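Putative polyketide cyclase (Bacillus cereus, PDB 3K0Z) is of unknown function but, as a SnoaL-like member of the NTF2 clan, is a putative polyketide cyclase and probably a lipoprotein. Local coordinates at residues F46-T60 with T76-K88. Numbering follows the deposited sequence. Where two conformers were deposited one is given.
Sequences FWDTGKEELIPQTVT and TEGLKFAAQNFRK
Apolar packing joined to hydrogen bonds from Arg87 holds helix 76-87 against the last turn of helix 30-49, the bend after it, the short, weakly bonded helix 55-58 and strand 59-60, within the helical layer of an NTF2-like cone. Leu79 is central: its CD2 lies 3.4 Å from Trp47 CZ2, CB faces Phe46 and the Ile55 methyl CD1, and CD1 meets Val59 CG2 tip to tip. A branched leucine suits a place with partners on several sides. Phe46, its CG anti to the backbone N (chi1 171°), turns its ring edge to Leu79 O and brings CZ within 3.8 Å of Ala83 CB. The methyl of Ala82 meets the Trp47 ring in plane at its edge, CB 3.8 Å from Trp47 CZ3; side chains this small let both rings come close to the helix. Gly50, first past the helix, takes a positive phi that glycine adopts easily; its CA lies 5.5 Å from Ala83 CA. Arg87 NH2 gives Trp47 O in the last helical turn a nearly straight bond of 3.1 Å and Asp48 O a weak one, while NH1 binds Ala83 O in its own helix, fixing the guanidinium plane. The aliphatic chain of Lys80 crosses the Glu52 carboxylate at about a right angle and lies against Ile55 CD1, and a water links Glu52 OE2 to Gln84 NE2, weakly on the amide side. Beyond the pair, Phe43 of helix 30-49 packs edge-to-face with Trp47, Ile93 of strand 93-103 touches Arg87, and Ile137 of strand 136-144 backs Val59.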
loop_
_atom_site.group_PDB
_atom_site.type_symbol
_atom_site.label_atom_id
_atom_site.label_comp_id
_atom_site.label_asym_id
_atom_site.label_seq_id
_atom_site.Cartn_x
_atom_site.Cartn_y
_atom_site.Cartn_z
ATOM N N PHE A 46 -18.412 2.964 -0.244
ATOM C CA PHE A 46 -18.861 2.260 0.919
ATOM C C PHE A 46 -18.066 2.735 2.140
ATOM O O PHE A 46 -18.638 3.076 3.169
ATOM C CB PHE A 46 -18.726 0.757 0.754
ATOM C CG PHE A 46 -18.974 0.039 2.026
ATOM C CD1 PHE A 46 -20.253 0.005 2.571
ATOM C CD2 PHE A 46 -17.929 -0.519 2.733
ATOM C CE1 PHE A 46 -20.486 -0.623 3.801
ATOM C CE2 PHE A 46 -18.143 -1.154 3.945
ATOM C CZ PHE A 46 -19.413 -1.199 4.488
ATOM N N TRP A 47 -16.744 2.767 2.041
ATOM C CA TRP A 47 -15.966 3.246 3.189
ATOM C C TRP A 47 -16.306 4.688 3.532
ATOM O O TRP A 47 -16.267 5.053 4.712
ATOM C CB TRP A 47 -14.486 3.092 2.961
ATOM C CG TRP A 47 -14.035 1.635 2.911
ATOM C CD1 TRP A 47 -13.441 1.003 1.865
ATOM C CD2 TRP A 47 -14.163 0.639 3.962
ATOM N NE1 TRP A 47 -13.177 -0.306 2.193
ATOM C CE2 TRP A 47 -13.632 -0.560 3.464
ATOM C CE3 TRP A 47 -14.664 0.665 5.272
ATOM C CZ2 TRP A 47 -13.555 -1.733 4.236
ATOM C CZ3 TRP A 47 -14.622 -0.514 6.042
ATOM C CH2 TRP A 47 -14.075 -1.697 5.505
ATOM N N ASP A 48 -16.646 5.511 2.533
ATOM C CA ASP A 48 -16.998 6.902 2.826
ATOM C C ASP A 48 -18.381 7.031 3.471
ATOM O O ASP A 48 -18.581 7.899 4.313
ATOM C CB ASP A 48 -16.913 7.710 1.551
ATOM C CG ASP A 48 -17.085 9.221 1.774
ATOM O OD1 ASP A 48 -16.422 9.829 2.636
ATOM O OD2 ASP A 48 -17.909 9.800 1.079
ATOM N N THR A 49 -19.321 6.166 3.081
ATOM C CA THR A 49 -20.728 6.291 3.469
ATOM C C THR A 49 -21.299 5.252 4.435
ATOM O O THR A 49 -22.257 5.549 5.172
ATOM C CB THR A 49 -21.619 6.286 2.213
ATOM O OG1 THR A 49 -21.604 4.982 1.617
ATOM C CG2 THR A 49 -21.085 7.302 1.222
ATOM N N GLY A 50 -20.748 4.045 4.439
ATOM C CA GLY A 50 -21.342 2.952 5.206
ATOM C C GLY A 50 -22.604 2.384 4.578
ATOM O O GLY A 50 -23.301 1.632 5.228
ATOM N N LYS A 51 -22.929 2.734 3.333
ATOM C CA LYS A 51 -24.153 2.217 2.682
ATOM C C LYS A 51 -23.988 0.749 2.315
ATOM O O LYS A 51 -23.354 0.418 1.280
ATOM C CB LYS A 51 -24.528 3.018 1.424
ATOM C CG LYS A 51 -25.144 4.399 1.654
ATOM N N GLU A 52 -24.535 -0.135 3.149
ATOM C CA GLU A 52 -24.359 -1.586 2.977
ATOM C C GLU A 52 -24.899 -2.173 1.672
ATOM O O GLU A 52 -24.417 -3.195 1.234
ATOM C CB GLU A 52 -24.926 -2.353 4.165
ATOM C CG GLU A 52 -24.193 -2.047 5.489
ATOM C CD GLU A 52 -24.743 -2.892 6.661
ATOM O OE1 GLU A 52 -25.708 -3.653 6.437
ATOM O OE2 GLU A 52 -24.190 -2.808 7.766
ATOM N N GLU A 53 -25.836 -1.494 1.019
ATOM C CA GLU A 53 -26.348 -1.969 -0.256
ATOM C C GLU A 53 -25.271 -1.952 -1.360
ATOM O O GLU A 53 -25.416 -2.627 -2.372
ATOM C CB GLU A 53 -27.594 -1.220 -0.671
ATOM C CG GLU A 53 -27.389 0.247 -1.083
ATOM C CD GLU A 53 -27.531 1.231 0.079
ATOM O OE1 GLU A 53 -27.474 0.817 1.297
ATOM O OE2 GLU A 53 -27.693 2.440 -0.251
ATOM N N LEU A 54 -24.182 -1.224 -1.143
ATOM C CA LEU A 54 -23.049 -1.212 -2.101
ATOM C C LEU A 54 -22.280 -2.517 -2.092
ATOM O O LEU A 54 -21.666 -2.941 -3.098
ATOM C CB LEU A 54 -22.083 -0.059 -1.789
ATOM C CG LEU A 54 -22.573 1.352 -2.118
ATOM C CD1 LEU A 54 -21.560 2.301 -1.628
ATOM C CD2 LEU A 54 -22.843 1.516 -3.676
ATOM N N ILE A 55 -22.263 -3.174 -0.952
ATOM C CA ILE A 55 -21.416 -4.377 -0.812
ATOM C C ILE A 55 -21.637 -5.466 -1.881
ATOM O O ILE A 55 -20.701 -5.858 -2.580
ATOM C CB ILE A 55 -21.489 -4.940 0.632
ATOM C CG1 ILE A 55 -20.831 -3.953 1.595
ATOM C CG2 ILE A 55 -20.785 -6.306 0.740
ATOM C CD1 ILE A 55 -21.048 -4.268 3.047
ATOM N N PRO A 56 -22.862 -5.949 -2.042
ATOM C CA PRO A 56 -23.021 -6.917 -3.098
ATOM C C PRO A 56 -22.822 -6.383 -4.521
ATOM O O PRO A 56 -22.751 -7.179 -5.461
ATOM C CB PRO A 56 -24.460 -7.410 -2.907
ATOM C CG PRO A 56 -25.118 -6.432 -2.043
ATOM C CD PRO A 56 -24.105 -5.690 -1.308
ATOM N N GLN A 57 -22.759 -5.066 -4.713
ATOM C CA GLN A 57 -22.475 -4.564 -6.044
ATOM C C GLN A 57 -20.970 -4.448 -6.262
ATOM O O GLN A 57 -20.531 -4.152 -7.372
ATOM C CB GLN A 57 -23.120 -3.200 -6.255
ATOM C CG GLN A 57 -24.654 -3.198 -6.091
ATOM C CD GLN A 57 -25.218 -1.805 -6.177
ATOM O OE1 GLN A 57 -25.281 -1.236 -7.246
ATOM N NE2 GLN A 57 -25.664 -1.258 -5.039
ATOM N N THR A 58 -20.184 -4.656 -5.201
ATOM C CA THR A 58 -18.755 -4.304 -5.219
ATOM C C THR A 58 -17.816 -5.483 -4.995
ATOM O O THR A 58 -16.783 -5.587 -5.685
ATOM C CB THR A 58 -18.467 -3.248 -4.155
ATOM O OG1 THR A 58 -19.413 -2.173 -4.268
ATOM C CG2 THR A 58 -17.012 -2.704 -4.273
ATOM N N VAL A 59 -18.159 -6.343 -4.039
ATOM C CA VAL A 59 -17.361 -7.512 -3.711
ATOM C C VAL A 59 -18.141 -8.804 -3.952
ATOM O O VAL A 59 -19.359 -8.795 -3.950
ATOM C CB VAL A 59 -16.769 -7.434 -2.256
ATOM C CG1 VAL A 59 -16.115 -6.038 -2.025
ATOM C CG2 VAL A 59 -17.848 -7.700 -1.180
ATOM N N THR A 60 -17.429 -9.906 -4.173
ATOM C CA THR A 60 -18.068 -11.194 -4.391
ATOM C C THR A 60 -18.511 -11.734 -3.044
ATOM O O THR A 60 -18.013 -11.332 -1.988
ATOM C CB THR A 60 -17.130 -12.202 -5.046
ATOM O OG1 THR A 60 -16.013 -12.418 -4.193
ATOM C CG2 THR A 60 -16.681 -11.699 -6.405
ATOM N N THR A 76 -17.618 -10.364 3.936
ATOM C CA THR A 76 -18.547 -9.251 3.795
ATOM C C THR A 76 -19.103 -8.769 5.153
ATOM O O THR A 76 -19.287 -7.573 5.333
ATOM C CB THR A 76 -19.709 -9.591 2.828
ATOM O OG1 THR A 76 -20.420 -10.714 3.320
ATOM C CG2 THR A 76 -19.195 -9.879 1.406
ATOM N N GLU A 77 -19.315 -9.670 6.115
ATOM C CA GLU A 77 -19.869 -9.268 7.401
ATOM C C GLU A 77 -18.874 -8.370 8.154
ATOM O O GLU A 77 -19.267 -7.504 8.945
ATOM C CB GLU A 77 -20.358 -10.481 8.239
ATOM C CG GLU A 77 -19.302 -11.271 9.059
ATOM C CD GLU A 77 -19.866 -12.534 9.731
ATOM O OE1 GLU A 77 -21.089 -12.669 9.915
ATOM O OE2 GLU A 77 -19.070 -13.403 10.097
ATOM N N GLY A 78 -17.593 -8.548 7.861
ATOM C CA GLY A 78 -16.531 -7.722 8.444
ATOM C C GLY A 78 -16.448 -6.326 7.859
ATOM O O GLY A 78 -15.983 -5.397 8.538
ATOM N N LEU A 79 -16.860 -6.169 6.602
ATOM C CA LEU A 79 -16.955 -4.852 6.006
ATOM C C LEU A 79 -18.035 -4.000 6.720
ATOM O O LEU A 79 -17.851 -2.825 7.015
ATOM C CB LEU A 79 -17.285 -4.984 4.512
ATOM C CG LEU A 79 -16.170 -5.680 3.690
ATOM C CD1 LEU A 79 -16.622 -5.881 2.271
ATOM C CD2 LEU A 79 -14.815 -4.906 3.745
ATOM N N LYS A 80 -19.165 -4.627 6.957
ATOM C CA LYS A 80 -20.280 -4.004 7.684
ATOM C C LYS A 80 -19.903 -3.664 9.115
ATOM O O LYS A 80 -20.275 -2.606 9.640
ATOM C CB LYS A 80 -21.451 -4.973 7.695
ATOM C CG LYS A 80 -21.934 -5.321 6.305
ATOM C CD LYS A 80 -23.064 -6.319 6.355
ATOM C CE LYS A 80 -23.358 -6.850 4.974
ATOM N NZ LYS A 80 -24.325 -7.967 5.097
ATOM N N PHE A 81 -19.206 -4.591 9.761
ATOM C CA PHE A 81 -18.738 -4.374 11.130
ATOM C C PHE A 81 -17.832 -3.160 11.230
ATOM O O PHE A 81 -18.054 -2.291 12.056
ATOM C CB PHE A 81 -18.016 -5.600 11.672
ATOM C CG PHE A 81 -17.446 -5.391 13.054
ATOM C CD1 PHE A 81 -18.256 -5.502 14.163
ATOM C CD2 PHE A 81 -16.105 -5.056 13.240
ATOM C CE1 PHE A 81 -17.739 -5.284 15.448
ATOM C CE2 PHE A 81 -15.597 -4.832 14.520
ATOM C CZ PHE A 81 -16.427 -4.930 15.612
ATOM N N ALA A 82 -16.834 -3.095 10.360
ATOM C CA ALA A 82 -15.815 -2.054 10.373
ATOM C C ALA A 82 -16.368 -0.641 10.161
ATOM O O ALA A 82 -15.941 0.317 10.848
ATOM C CB ALA A 82 -14.687 -2.392 9.297
ATOM N N ALA A 83 -17.280 -0.505 9.215
ATOM C CA ALA A 83 -17.899 0.782 8.907
ATOM C C ALA A 83 -18.657 1.327 10.134
ATOM O O ALA A 83 -18.529 2.492 10.480
ATOM C CB ALA A 83 -18.842 0.643 7.720
ATOM N N GLN A 84 -19.437 0.474 10.789
ATOM C CA GLN A 84 -20.213 0.878 11.954
ATOM C C GLN A 84 -19.325 1.112 13.162
ATOM O O GLN A 84 -19.544 2.072 13.904
ATOM C CB GLN A 84 -21.236 -0.199 12.314
ATOM C CG GLN A 84 -22.284 -0.423 11.280
ATOM C CD GLN A 84 -23.215 -1.550 11.662
ATOM O OE1 GLN A 84 -24.095 -1.363 12.479
ATOM N NE2 GLN A 84 -22.987 -2.741 11.092
ATOM N N ASN A 85 -18.312 0.235 13.334
ATOM C CA ASN A 85 -17.441 0.267 14.497
ATOM C C ASN A 85 -16.629 1.571 14.477
ATOM O O ASN A 85 -16.554 2.267 15.465
ATOM C CB ASN A 85 -16.536 -0.978 14.496
ATOM C CG ASN A 85 -15.641 -1.083 15.731
ATOM O OD1 ASN A 85 -16.119 -1.106 16.863
ATOM N ND2 ASN A 85 -14.327 -1.159 15.503
ATOM N N PHE A 86 -16.071 1.921 13.324
ATOM C CA PHE A 86 -15.316 3.150 13.209
ATOM C C PHE A 86 -16.140 4.404 13.597
ATOM O O PHE A 86 -15.669 5.264 14.345
ATOM C CB PHE A 86 -14.776 3.287 11.792
ATOM C CG PHE A 86 -13.686 4.298 11.681
ATOM C CD1 PHE A 86 -13.971 5.630 11.435
ATOM C CD2 PHE A 86 -12.381 3.923 11.874
ATOM C CE1 PHE A 86 -12.944 6.567 11.347
ATOM C CE2 PHE A 86 -11.370 4.838 11.767
ATOM C CZ PHE A 86 -11.650 6.162 11.495
ATOM N N ARG A 87 -17.374 4.485 13.131
ATOM C CA ARG A 87 -18.235 5.652 13.387
ATOM C C ARG A 87 -18.679 5.839 14.824
ATOM O O ARG A 87 -19.102 6.918 15.201
ATOM C CB ARG A 87 -19.425 5.618 12.453
ATOM C CG ARG A 87 -19.062 6.068 11.053
ATOM C CD ARG A 87 -20.070 5.562 9.906
ATOM N NE ARG A 87 -19.583 6.072 8.605
ATOM C CZ ARG A 87 -18.682 5.494 7.826
ATOM N NH1 ARG A 87 -18.174 4.291 8.100
ATOM N NH2 ARG A 87 -18.329 6.113 6.712
ATOM N N LYS A 88 -18.538 4.805 15.648
ATOM C CA LYS A 88 -18.786 4.939 17.067
ATOM C C LYS A 88 -17.770 5.869 17.793
ATOM O O LYS A 88 -18.100 6.458 18.826
ATOM C CB LYS A 88 -18.782 3.540 17.701
ATOM C CG LYS A 88 -19.931 2.654 17.180
ATOM C CD LYS A 88 -19.954 1.293 17.875
ATOM C CE LYS A 88 -20.892 0.294 17.170
ATOM N NZ LYS A 88 -20.783 -1.065 17.836
HETATM O O HOH W 1 -20.172 8.599 6.964
HETATM O O HOH W 2 -24.483 -4.695 9.911
#